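Local coordinates for putative fructose-bisphosphate aldolase (Coccidioides immitis, PDB 3PM6), which belongs to the class II fructose-bisphosphate aldolase family, builds a TIM barrel and carries a zinc ion, at residues 42-47 with 79-84. Residues are numbered along the deposited sequence; the frame is centred on the assembly and turned at random.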
loop_
_atom_site.group_PDB
_atom_site.type_symbol
_atom_site.label_atom_id
_atom_site.label_comp_id
_atom_site.label_asym_id
_atom_site.label_seq_id
_atom_site.Cartn_x
_atom_site.Cartn_y
_atom_site.Cartn_z
ATOM N N ALA A 42 -6.961 3.044 7.283
ATOM C CA ALA A 42 -7.581 3.108 8.619
ATOM C C ALA A 42 -7.108 4.317 9.411
ATOM O O ALA A 42 -7.925 5.009 10.048
ATOM C CB ALA A 42 -7.357 1.791 9.406
ATOM N N ILE A 43 -5.805 4.601 9.365
ATOM C CA ILE A 43 -5.265 5.762 10.089
ATOM C C ILE A 43 -5.716 7.118 9.529
ATOM O O ILE A 43 -6.127 7.986 10.296
ATOM C CB ILE A 43 -3.711 5.791 10.136
ATOM C CG1 ILE A 43 -3.162 4.612 10.952
ATOM C CG2 ILE A 43 -3.224 7.116 10.728
ATOM C CD1 ILE A 43 -1.700 4.262 10.559
ATOM N N ILE A 44 -5.591 7.311 8.219
ATOM C CA ILE A 44 -6.040 8.552 7.569
ATOM C C ILE A 44 -7.525 8.789 7.868
ATOM O O ILE A 44 -7.899 9.891 8.175
ATOM C CB ILE A 44 -5.891 8.516 6.012
ATOM C CG1 ILE A 44 -4.463 8.129 5.563
ATOM C CG2 ILE A 44 -6.319 9.865 5.413
ATOM C CD1 ILE A 44 -3.378 8.961 6.148
ATOM N N ARG A 45 -8.351 7.748 7.763
ATOM C CA ARG A 45 -9.797 7.916 7.936
ATOM C C ARG A 45 -10.131 8.241 9.390
ATOM O O ARG A 45 -10.923 9.157 9.674
ATOM C CB ARG A 45 -10.538 6.648 7.532
ATOM C CG ARG A 45 -10.841 6.538 6.089
ATOM C CD ARG A 45 -11.306 5.116 5.819
ATOM N NE ARG A 45 -11.146 4.793 4.409
ATOM C CZ ARG A 45 -11.722 3.764 3.800
ATOM N NH1 ARG A 45 -12.524 2.927 4.457
ATOM N NH2 ARG A 45 -11.510 3.587 2.509
ATOM N N ALA A 46 -9.520 7.486 10.303
ATOM C CA ALA A 46 -9.723 7.695 11.730
ATOM C C ALA A 46 -9.315 9.100 12.099
ATOM O O ALA A 46 -10.072 9.803 12.734
ATOM C CB ALA A 46 -8.934 6.671 12.555
ATOM N N ALA A 47 -8.140 9.521 11.645
ATOM C CA ALA A 47 -7.606 10.841 11.936
ATOM C C ALA A 47 -8.485 11.962 11.358
ATOM O O ALA A 47 -8.693 12.997 11.999
ATOM C CB ALA A 47 -6.160 10.973 11.397
ATOM N N ARG A 79 0.607 13.432 3.039
ATOM C CA ARG A 79 0.527 14.726 2.361
ATOM C C ARG A 79 -0.895 15.121 2.011
ATOM O O ARG A 79 -1.256 16.270 2.192
ATOM C CB ARG A 79 1.361 14.753 1.070
ATOM C CG ARG A 79 2.879 14.548 1.252
ATOM C CD ARG A 79 3.528 15.586 2.168
ATOM N NE ARG A 79 4.765 15.088 2.785
ATOM C CZ ARG A 79 5.992 15.555 2.543
ATOM N NH1 ARG A 79 6.187 16.545 1.669
ATOM N NH2 ARG A 79 7.039 15.029 3.186
ATOM N N ALA A 80 -1.684 14.162 1.522
ATOM C CA ALA A 80 -3.031 14.416 1.025
ATOM C C ALA A 80 -4.093 14.533 2.125
ATOM O O ALA A 80 -5.238 14.912 1.848
ATOM C CB ALA A 80 -3.431 13.326 0.030
ATOM N N ALA A 81 -3.722 14.203 3.359
ATOM C CA ALA A 81 -4.654 14.195 4.488
ATOM C C ALA A 81 -5.016 15.624 4.868
ATOM O O ALA A 81 -4.176 16.508 4.700
ATOM C CB ALA A 81 -4.013 13.474 5.674
ATOM N N SER A 82 -6.231 15.841 5.405
ATOM C CA SER A 82 -6.687 17.181 5.843
ATOM C C SER A 82 -6.408 17.497 7.305
ATOM O O SER A 82 -6.960 18.459 7.845
ATOM C CB SER A 82 -8.178 17.395 5.570
ATOM O OG SER A 82 -8.976 16.508 6.341
ATOM N N VAL A 83 -5.583 16.665 7.947
ATOM C CA VAL A 83 -5.169 16.863 9.323
ATOM C C VAL A 83 -3.670 16.559 9.307
ATOM O O VAL A 83 -3.181 15.920 8.343
ATOM C CB VAL A 83 -5.947 15.935 10.319
ATOM C CG1 VAL A 83 -7.451 16.226 10.281
ATOM C CG2 VAL A 83 -5.685 14.445 10.065
ATOM N N PRO A 84 -2.926 17.015 10.336
ATOM C CA PRO A 84 -1.489 16.698 10.327
ATOM C C PRO A 84 -1.196 15.203 10.582
ATOM O O PRO A 84 -1.521 14.658 11.651
ATOM C CB PRO A 84 -0.926 17.587 11.442
ATOM C CG PRO A 84 -1.998 18.567 11.747
ATOM C CD PRO A 84 -3.267 17.829 11.508
#
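Ala-47 and Val-83 meet through single methyl groups, CB of the alanine lying 3.7 Å from CG2 of the valine, and they illustrate how, in a TIM barrel, an outer helix packs against the run that leads into the third strand of the barrel, 85-92. Helix 37-49 supplies the first side of the contact; the second is the short passage from helix 69-80 into strand 85-92. The valine straddles the carbonyl oxygen of Ala-47: its CG1 and CG2 both approach Ala-47 O at 3.9 Å, so the fork rests against a methyl and a backbone oxygen at once. Its first torsion, -61°, sets CG1 opposite its own carbonyl carbon and CG2 between the backbone N and that carbon, and in this setting CG2 is the branch that meets the methyl.

One helical turn earlier, a looser pairing repeats the theme. Ile-44 offers its short branch, CG2 held opposite the backbone N, and this methyl lies 4.3 Å from CB of Ala-81; the longer branch ends with CD1 4.6 Å from the same CB. The contact is made mainly by methyl groups, and the backbones come near one another, with Ile-44 CA 6.6 Å from Ala-81 CA and Ala-47 CA 7.0 Å from Val-83 CA. The two pairings together bury 146 Å², a modest seam.

Beneath it lies the barrel wall, where Ile-44 packs on Ile-56 and Ile-85, and Ala-47 on Ala-54 and Ile-85. Pro-84 joins Ala-54 through the backbone as strand 85-92 is about to begin, at the end of that strand remote from the zinc ligand His-91. A polar tie completes the seam: the backbone N of Ser-82 hydrogen-bonds to OE2 of Glu-48, the residue directly after Ala-47.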